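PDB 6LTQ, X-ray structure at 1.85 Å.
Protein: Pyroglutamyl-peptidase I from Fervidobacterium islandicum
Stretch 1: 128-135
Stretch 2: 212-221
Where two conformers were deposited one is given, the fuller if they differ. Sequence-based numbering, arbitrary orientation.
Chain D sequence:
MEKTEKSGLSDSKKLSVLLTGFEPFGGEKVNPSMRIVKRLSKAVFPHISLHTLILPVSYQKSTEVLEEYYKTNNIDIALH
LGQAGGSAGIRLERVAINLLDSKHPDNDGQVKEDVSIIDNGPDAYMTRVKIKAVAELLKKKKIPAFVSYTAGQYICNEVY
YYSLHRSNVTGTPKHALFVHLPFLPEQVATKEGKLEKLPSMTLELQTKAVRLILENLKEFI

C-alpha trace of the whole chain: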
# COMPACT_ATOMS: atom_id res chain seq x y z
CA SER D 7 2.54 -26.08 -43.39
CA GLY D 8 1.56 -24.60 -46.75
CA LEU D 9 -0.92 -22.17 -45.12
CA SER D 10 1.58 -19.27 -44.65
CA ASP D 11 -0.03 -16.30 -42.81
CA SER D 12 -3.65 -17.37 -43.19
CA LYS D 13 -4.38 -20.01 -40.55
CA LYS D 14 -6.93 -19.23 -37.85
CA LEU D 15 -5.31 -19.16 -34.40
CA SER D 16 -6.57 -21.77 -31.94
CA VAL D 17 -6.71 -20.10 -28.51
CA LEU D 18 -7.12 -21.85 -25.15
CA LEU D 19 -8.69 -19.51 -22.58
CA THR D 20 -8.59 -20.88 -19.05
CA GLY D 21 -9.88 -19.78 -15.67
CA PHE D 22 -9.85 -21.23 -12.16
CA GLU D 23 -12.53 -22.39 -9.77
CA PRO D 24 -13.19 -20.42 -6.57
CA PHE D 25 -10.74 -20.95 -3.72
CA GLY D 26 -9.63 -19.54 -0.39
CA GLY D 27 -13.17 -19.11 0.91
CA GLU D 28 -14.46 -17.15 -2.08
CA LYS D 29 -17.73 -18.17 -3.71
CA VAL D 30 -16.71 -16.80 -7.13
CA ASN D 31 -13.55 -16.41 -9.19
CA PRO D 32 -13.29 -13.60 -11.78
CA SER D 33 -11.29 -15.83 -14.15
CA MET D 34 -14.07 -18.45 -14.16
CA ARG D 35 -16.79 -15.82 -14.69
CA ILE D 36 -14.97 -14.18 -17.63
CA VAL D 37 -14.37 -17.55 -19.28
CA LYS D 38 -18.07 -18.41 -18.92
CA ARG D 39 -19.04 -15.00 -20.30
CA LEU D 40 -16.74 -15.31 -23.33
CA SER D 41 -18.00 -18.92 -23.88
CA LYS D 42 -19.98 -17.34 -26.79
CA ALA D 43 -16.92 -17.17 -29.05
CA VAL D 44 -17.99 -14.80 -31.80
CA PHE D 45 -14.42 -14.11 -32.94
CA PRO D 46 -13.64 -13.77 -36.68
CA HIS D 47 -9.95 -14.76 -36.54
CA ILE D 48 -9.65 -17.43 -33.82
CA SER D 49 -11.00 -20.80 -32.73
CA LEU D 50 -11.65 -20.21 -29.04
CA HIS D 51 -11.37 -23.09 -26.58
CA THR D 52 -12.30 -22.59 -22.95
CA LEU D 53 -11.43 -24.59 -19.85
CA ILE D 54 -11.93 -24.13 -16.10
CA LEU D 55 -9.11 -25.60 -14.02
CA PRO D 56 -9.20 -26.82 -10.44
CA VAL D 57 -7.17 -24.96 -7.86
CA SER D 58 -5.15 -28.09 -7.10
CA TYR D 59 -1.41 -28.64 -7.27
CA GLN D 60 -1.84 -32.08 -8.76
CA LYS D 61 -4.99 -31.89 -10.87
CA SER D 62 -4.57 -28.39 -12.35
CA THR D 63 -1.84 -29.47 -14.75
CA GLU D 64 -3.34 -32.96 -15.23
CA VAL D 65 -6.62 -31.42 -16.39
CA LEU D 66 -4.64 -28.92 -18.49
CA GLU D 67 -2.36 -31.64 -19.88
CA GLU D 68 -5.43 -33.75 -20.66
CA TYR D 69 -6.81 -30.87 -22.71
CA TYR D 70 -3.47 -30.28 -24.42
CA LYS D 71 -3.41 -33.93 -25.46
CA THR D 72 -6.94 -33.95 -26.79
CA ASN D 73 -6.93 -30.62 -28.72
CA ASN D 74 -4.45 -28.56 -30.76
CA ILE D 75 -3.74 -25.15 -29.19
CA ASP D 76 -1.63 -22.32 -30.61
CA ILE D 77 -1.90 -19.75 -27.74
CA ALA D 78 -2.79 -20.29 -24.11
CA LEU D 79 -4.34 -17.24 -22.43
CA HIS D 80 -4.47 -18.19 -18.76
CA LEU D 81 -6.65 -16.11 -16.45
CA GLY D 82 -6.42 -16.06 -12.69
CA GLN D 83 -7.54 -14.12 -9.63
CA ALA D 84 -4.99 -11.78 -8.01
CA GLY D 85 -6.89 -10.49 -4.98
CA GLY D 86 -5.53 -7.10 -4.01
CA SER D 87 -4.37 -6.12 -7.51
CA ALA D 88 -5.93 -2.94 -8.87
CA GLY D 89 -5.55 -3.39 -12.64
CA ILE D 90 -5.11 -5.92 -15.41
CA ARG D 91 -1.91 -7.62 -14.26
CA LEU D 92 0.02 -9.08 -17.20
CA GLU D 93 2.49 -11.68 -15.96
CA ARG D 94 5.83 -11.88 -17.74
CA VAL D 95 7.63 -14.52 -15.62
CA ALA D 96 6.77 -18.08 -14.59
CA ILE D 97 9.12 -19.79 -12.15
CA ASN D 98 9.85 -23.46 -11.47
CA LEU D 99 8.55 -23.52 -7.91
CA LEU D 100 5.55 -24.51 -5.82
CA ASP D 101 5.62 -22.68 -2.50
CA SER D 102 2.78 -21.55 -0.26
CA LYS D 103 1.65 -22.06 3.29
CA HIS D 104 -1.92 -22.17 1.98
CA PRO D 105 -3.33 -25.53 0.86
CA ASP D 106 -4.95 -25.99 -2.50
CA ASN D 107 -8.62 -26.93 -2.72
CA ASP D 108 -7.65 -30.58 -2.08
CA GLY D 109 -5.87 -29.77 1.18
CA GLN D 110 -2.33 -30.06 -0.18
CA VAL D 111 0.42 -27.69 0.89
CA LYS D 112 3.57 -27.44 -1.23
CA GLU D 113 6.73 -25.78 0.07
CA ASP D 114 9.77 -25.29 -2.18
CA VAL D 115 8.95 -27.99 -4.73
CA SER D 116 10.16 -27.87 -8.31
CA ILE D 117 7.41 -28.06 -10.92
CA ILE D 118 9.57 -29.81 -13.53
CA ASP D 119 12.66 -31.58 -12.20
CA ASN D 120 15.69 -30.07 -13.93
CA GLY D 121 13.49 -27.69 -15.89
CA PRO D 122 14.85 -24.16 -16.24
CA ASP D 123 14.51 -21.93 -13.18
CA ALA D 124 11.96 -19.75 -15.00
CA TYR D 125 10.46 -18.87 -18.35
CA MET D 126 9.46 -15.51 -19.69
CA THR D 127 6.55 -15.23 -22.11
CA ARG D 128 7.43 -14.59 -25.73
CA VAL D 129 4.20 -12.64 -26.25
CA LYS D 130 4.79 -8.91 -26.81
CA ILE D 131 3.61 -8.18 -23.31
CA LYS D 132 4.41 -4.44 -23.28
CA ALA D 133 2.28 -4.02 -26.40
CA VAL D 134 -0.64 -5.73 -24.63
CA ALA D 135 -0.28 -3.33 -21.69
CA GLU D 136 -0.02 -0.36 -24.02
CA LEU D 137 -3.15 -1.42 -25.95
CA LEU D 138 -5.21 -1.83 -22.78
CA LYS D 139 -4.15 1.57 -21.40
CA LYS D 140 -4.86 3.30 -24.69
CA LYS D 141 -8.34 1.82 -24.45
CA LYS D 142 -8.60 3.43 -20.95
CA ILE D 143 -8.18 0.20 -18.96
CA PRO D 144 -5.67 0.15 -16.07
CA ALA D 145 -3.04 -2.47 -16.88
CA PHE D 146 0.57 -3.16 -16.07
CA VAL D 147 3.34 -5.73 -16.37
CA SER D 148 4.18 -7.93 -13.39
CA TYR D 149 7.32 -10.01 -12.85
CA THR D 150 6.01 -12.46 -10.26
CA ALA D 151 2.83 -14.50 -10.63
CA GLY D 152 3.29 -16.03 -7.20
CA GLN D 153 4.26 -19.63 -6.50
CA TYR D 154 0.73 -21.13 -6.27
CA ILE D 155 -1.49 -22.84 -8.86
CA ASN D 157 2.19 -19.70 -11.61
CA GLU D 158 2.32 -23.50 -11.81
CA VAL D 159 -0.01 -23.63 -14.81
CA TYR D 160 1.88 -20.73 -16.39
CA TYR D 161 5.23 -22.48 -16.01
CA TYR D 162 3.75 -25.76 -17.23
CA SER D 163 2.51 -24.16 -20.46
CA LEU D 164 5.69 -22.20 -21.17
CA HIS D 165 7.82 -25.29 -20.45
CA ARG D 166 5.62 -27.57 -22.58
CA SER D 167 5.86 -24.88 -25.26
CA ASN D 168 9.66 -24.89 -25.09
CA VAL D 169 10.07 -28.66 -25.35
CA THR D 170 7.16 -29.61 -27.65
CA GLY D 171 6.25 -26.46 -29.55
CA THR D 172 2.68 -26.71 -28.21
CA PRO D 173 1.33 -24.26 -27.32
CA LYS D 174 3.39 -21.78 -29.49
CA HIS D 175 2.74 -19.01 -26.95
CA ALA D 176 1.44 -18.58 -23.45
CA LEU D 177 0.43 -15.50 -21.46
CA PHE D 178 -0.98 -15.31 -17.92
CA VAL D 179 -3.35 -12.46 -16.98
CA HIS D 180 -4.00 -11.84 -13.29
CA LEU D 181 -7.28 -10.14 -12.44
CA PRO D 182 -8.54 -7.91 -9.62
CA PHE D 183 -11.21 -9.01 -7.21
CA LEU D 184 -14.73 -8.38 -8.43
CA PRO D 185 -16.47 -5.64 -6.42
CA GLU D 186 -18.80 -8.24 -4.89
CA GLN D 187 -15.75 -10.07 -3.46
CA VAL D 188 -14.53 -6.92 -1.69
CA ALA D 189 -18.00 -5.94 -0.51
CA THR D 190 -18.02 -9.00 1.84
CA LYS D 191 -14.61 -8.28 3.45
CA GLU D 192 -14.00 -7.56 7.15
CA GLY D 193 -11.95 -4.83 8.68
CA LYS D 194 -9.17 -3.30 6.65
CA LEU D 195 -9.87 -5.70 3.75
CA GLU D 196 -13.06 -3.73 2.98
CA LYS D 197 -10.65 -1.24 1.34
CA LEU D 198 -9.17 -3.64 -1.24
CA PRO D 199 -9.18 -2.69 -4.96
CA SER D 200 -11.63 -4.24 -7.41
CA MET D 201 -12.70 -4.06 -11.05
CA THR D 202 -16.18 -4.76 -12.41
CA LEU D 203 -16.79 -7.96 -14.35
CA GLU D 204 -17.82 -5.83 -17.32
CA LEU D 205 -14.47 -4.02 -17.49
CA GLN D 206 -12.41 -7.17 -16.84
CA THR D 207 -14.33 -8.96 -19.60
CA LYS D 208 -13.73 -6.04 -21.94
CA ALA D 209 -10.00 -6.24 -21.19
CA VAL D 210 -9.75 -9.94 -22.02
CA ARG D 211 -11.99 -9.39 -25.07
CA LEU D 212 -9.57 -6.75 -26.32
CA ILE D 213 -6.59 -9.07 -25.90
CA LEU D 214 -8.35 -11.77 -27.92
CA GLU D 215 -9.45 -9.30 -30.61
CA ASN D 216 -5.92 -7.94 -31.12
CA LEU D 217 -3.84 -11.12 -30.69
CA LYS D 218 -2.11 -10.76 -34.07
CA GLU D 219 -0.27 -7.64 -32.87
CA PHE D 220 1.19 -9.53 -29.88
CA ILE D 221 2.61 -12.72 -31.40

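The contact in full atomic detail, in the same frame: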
# COMPACT_ATOMS: atom_id res chain seq x y z
N ARG D 128 6.96 -15.17 -24.49
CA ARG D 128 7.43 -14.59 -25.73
C ARG D 128 6.40 -13.69 -26.38
O ARG D 128 6.69 -13.06 -27.39
CB ARG D 128 7.87 -15.69 -26.70
CG ARG D 128 8.81 -16.71 -26.07
CD ARG D 128 9.32 -17.72 -27.10
NE ARG D 128 8.25 -18.53 -27.68
CZ ARG D 128 7.85 -18.45 -28.95
NH1 ARG D 128 8.43 -17.60 -29.79
NH2 ARG D 128 6.87 -19.23 -29.38
N VAL D 129 5.20 -13.60 -25.79
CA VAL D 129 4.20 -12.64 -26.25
C VAL D 129 4.73 -11.23 -26.02
O VAL D 129 5.46 -10.97 -25.05
CB VAL D 129 2.87 -12.88 -25.51
CG1 VAL D 129 1.80 -11.85 -25.88
CG2 VAL D 129 2.36 -14.30 -25.74
N LYS D 130 4.36 -10.31 -26.91
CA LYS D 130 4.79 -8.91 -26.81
C LYS D 130 4.00 -8.24 -25.69
O LYS D 130 3.02 -7.53 -25.90
CB LYS D 130 4.60 -8.20 -28.13
CG LYS D 130 5.37 -8.83 -29.28
CD LYS D 130 5.01 -8.15 -30.59
CE LYS D 130 5.77 -6.84 -30.76
NZ LYS D 130 7.01 -7.01 -31.57
N ILE D 131 4.44 -8.50 -24.45
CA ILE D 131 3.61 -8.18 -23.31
C ILE D 131 3.49 -6.67 -23.10
O ILE D 131 2.44 -6.18 -22.66
CB ILE D 131 4.14 -8.92 -22.06
CG1 ILE D 131 3.17 -8.77 -20.88
CG2 ILE D 131 5.57 -8.49 -21.70
CD1 ILE D 131 3.51 -9.74 -19.74
N LYS D 132 4.53 -5.89 -23.44
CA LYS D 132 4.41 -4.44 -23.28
C LYS D 132 3.38 -3.87 -24.25
O LYS D 132 2.67 -2.91 -23.92
CB LYS D 132 5.76 -3.76 -23.51
CG LYS D 132 6.84 -4.15 -22.53
CD LYS D 132 6.54 -3.69 -21.13
CE LYS D 132 7.23 -2.36 -20.87
NZ LYS D 132 8.63 -2.39 -21.35
N ALA D 133 3.29 -4.46 -25.45
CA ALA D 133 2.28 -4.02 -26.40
C ALA D 133 0.86 -4.34 -25.91
O ALA D 133 -0.07 -3.57 -26.19
CB ALA D 133 2.54 -4.65 -27.78
N VAL D 134 0.67 -5.46 -25.21
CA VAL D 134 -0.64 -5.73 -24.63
C VAL D 134 -0.99 -4.65 -23.61
O VAL D 134 -2.08 -4.06 -23.65
CB VAL D 134 -0.67 -7.13 -23.97
CG1 VAL D 134 -2.08 -7.43 -23.41
CG2 VAL D 134 -0.24 -8.21 -24.95
N ALA D 135 -0.04 -4.35 -22.71
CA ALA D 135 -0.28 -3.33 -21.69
C ALA D 135 -0.57 -1.99 -22.33
O ALA D 135 -1.47 -1.26 -21.90
CB ALA D 135 0.92 -3.22 -20.75
N LEU D 212 -10.49 -7.53 -25.51
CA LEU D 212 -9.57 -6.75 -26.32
C LEU D 212 -8.28 -7.49 -26.60
O LEU D 212 -7.67 -7.30 -27.66
CB LEU D 212 -9.27 -5.41 -25.64
CG LEU D 212 -10.36 -4.34 -25.74
CD1 LEU D 212 -10.17 -3.25 -24.67
CD2 LEU D 212 -10.37 -3.73 -27.15
N ILE D 213 -7.79 -8.28 -25.64
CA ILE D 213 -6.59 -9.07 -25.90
C ILE D 213 -6.86 -10.08 -27.01
O ILE D 213 -6.07 -10.22 -27.96
CB ILE D 213 -6.10 -9.77 -24.62
CG1 ILE D 213 -5.66 -8.75 -23.55
CG2 ILE D 213 -4.95 -10.73 -24.95
CD1 ILE D 213 -5.42 -9.40 -22.19
N LEU D 214 -7.99 -10.78 -26.92
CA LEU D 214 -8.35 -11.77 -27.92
C LEU D 214 -8.55 -11.13 -29.29
O LEU D 214 -8.12 -11.68 -30.31
CB LEU D 214 -9.62 -12.51 -27.50
CG LEU D 214 -9.47 -13.44 -26.29
CD1 LEU D 214 -10.84 -13.85 -25.76
CD2 LEU D 214 -8.58 -14.66 -26.60
N GLU D 215 -9.19 -9.95 -29.33
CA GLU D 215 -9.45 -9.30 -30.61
C GLU D 215 -8.18 -8.81 -31.29
O GLU D 215 -8.18 -8.64 -32.51
CB GLU D 215 -10.39 -8.10 -30.43
CG GLU D 215 -11.85 -8.44 -30.28
CD GLU D 215 -12.70 -7.20 -30.00
OE1 GLU D 215 -12.13 -6.09 -29.94
OE2 GLU D 215 -13.92 -7.35 -29.79
N ASN D 216 -7.10 -8.57 -30.54
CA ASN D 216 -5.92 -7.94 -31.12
C ASN D 216 -4.69 -8.86 -31.08
O ASN D 216 -3.56 -8.38 -31.22
CB ASN D 216 -5.63 -6.62 -30.40
CG ASN D 216 -6.69 -5.58 -30.69
OD1 ASN D 216 -6.62 -4.89 -31.70
ND2 ASN D 216 -7.69 -5.47 -29.81
N LEU D 217 -4.92 -10.17 -30.96
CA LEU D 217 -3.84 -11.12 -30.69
C LEU D 217 -2.74 -11.06 -31.74
O LEU D 217 -1.57 -11.27 -31.42
CB LEU D 217 -4.43 -12.53 -30.62
CG LEU D 217 -3.84 -13.53 -29.63
CD1 LEU D 217 -3.33 -12.83 -28.37
CD2 LEU D 217 -4.89 -14.55 -29.28
N LYS D 218 -3.10 -10.78 -32.99
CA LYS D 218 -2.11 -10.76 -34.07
C LYS D 218 -0.97 -9.81 -33.77
O LYS D 218 0.19 -10.13 -34.06
CB LYS D 218 -2.72 -10.34 -35.41
CG LYS D 218 -3.79 -11.24 -36.03
CD LYS D 218 -5.01 -11.24 -35.16
CE LYS D 218 -5.52 -9.82 -34.97
NZ LYS D 218 -6.96 -9.76 -34.64
N GLU D 219 -1.27 -8.66 -33.16
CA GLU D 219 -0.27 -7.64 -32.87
C GLU D 219 0.64 -8.01 -31.70
O GLU D 219 1.54 -7.24 -31.37
CB GLU D 219 -0.95 -6.31 -32.58
CG GLU D 219 -1.97 -5.90 -33.62
CD GLU D 219 -1.45 -4.87 -34.61
OE1 GLU D 219 -0.55 -5.21 -35.41
OE2 GLU D 219 -1.94 -3.72 -34.59
N PHE D 220 0.39 -9.14 -31.03
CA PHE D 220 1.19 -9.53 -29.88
C PHE D 220 2.03 -10.79 -30.10
O PHE D 220 2.90 -11.08 -29.27
CB PHE D 220 0.29 -9.75 -28.66
CG PHE D 220 -0.69 -8.64 -28.43
CD1 PHE D 220 -0.27 -7.32 -28.47
CD2 PHE D 220 -2.03 -8.92 -28.19
CE1 PHE D 220 -1.17 -6.29 -28.25
CE2 PHE D 220 -2.93 -7.88 -27.98
CZ PHE D 220 -2.50 -6.57 -28.02
N ILE D 221 1.82 -11.51 -31.20
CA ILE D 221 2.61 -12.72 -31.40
C ILE D 221 3.33 -12.68 -32.74
O ILE D 221 3.79 -11.63 -33.18
CB ILE D 221 1.75 -13.98 -31.31
CG1 ILE D 221 0.63 -13.93 -32.34
CG2 ILE D 221 1.20 -14.15 -29.89
CD1 ILE D 221 -0.12 -15.22 -32.45

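The contact joins the start of one helix to the very end of the chain. Stretch 1 runs through a short loop into a helix that begins at Ile131; stretch 2 is the tail of the last helix, followed by a 3-10 segment at 217-219 and the closing residues Phe220 and Ile221. Only 345 Å² is buried between them, both sides summed, and much of it gathers around a single aromatic side chain, Phe220.

Arg128 stays out of the contact, and the approach begins at Val129. Here the backbones are close: the CA atoms of Val129 and Ile221 lie 5.4 Å apart, and those of Lys130 and Phe220 4.8 Å. Val129, with chi1 in the t well, sets its CG1 3.8 Å from CB of Phe220, while its CG2 comes within 4.3 Å of CG2 of Ile221. Its two methyls thus meet successive residues of the C-terminal end.

Lys130 makes the one hydrogen bond between the stretches. Its backbone N donates to O of Phe220 at 2.9 Å, with an N-H...O angle of 172°, so the bond is short and nearly straight. The residue holds the N-cap position, and its two backbone groups are used in different directions: the N reaches across to stretch 2, while the O accepts from N of Val134 at 3.2 Å in the first turn of the helix. The bond across the stretches is made by backbone atoms alone and falls at the pair whose CA atoms are 4.8 Å apart, Lys130 and Phe220. The side chain of Lys130 starts toward stretch 2, passes with CD 3.7 Å from O of Glu219, and then leads its charged end away; its aliphatic part packs while the ammonium is left at the exposed surface.

Ile131 points away and Lys132 is out of reach, so the next contact comes from Ala133. Its CB lies 3.9 Å from CD1 of Phe220, and its backbone O is 3.6 Å from CE1 of the same ring. The ring thus lies against both the methyl and the carbonyl of Ala133.

Val134 supplies the best-defined side-chain pairing. Its CG2 sits over one face of the Phe220 ring, 3.6 Å from the centroid and 14° off the normal, a CH-pi contact in which weakly polarised C-H groups meet the pi cloud. The other methyl, CG1, packs 3.8 Å from CG1 of Ile213, extending the apolar contact back to the last helix. Ala135 points away and closes the stretch without contact.

Stretch 2 braces its own turn. Asn216, the first residue to leave helical geometry, donates from ND2 to O of Leu212 at 2.8 Å, and N of Phe220 donates to O of Leu217 at 2.9 Å. The rule is economical: one backbone hydrogen bond beside an apolar cluster in which Phe220 has the largest covered area, with Val129–Ile221 and Val134–Ile213 contacts adding to it.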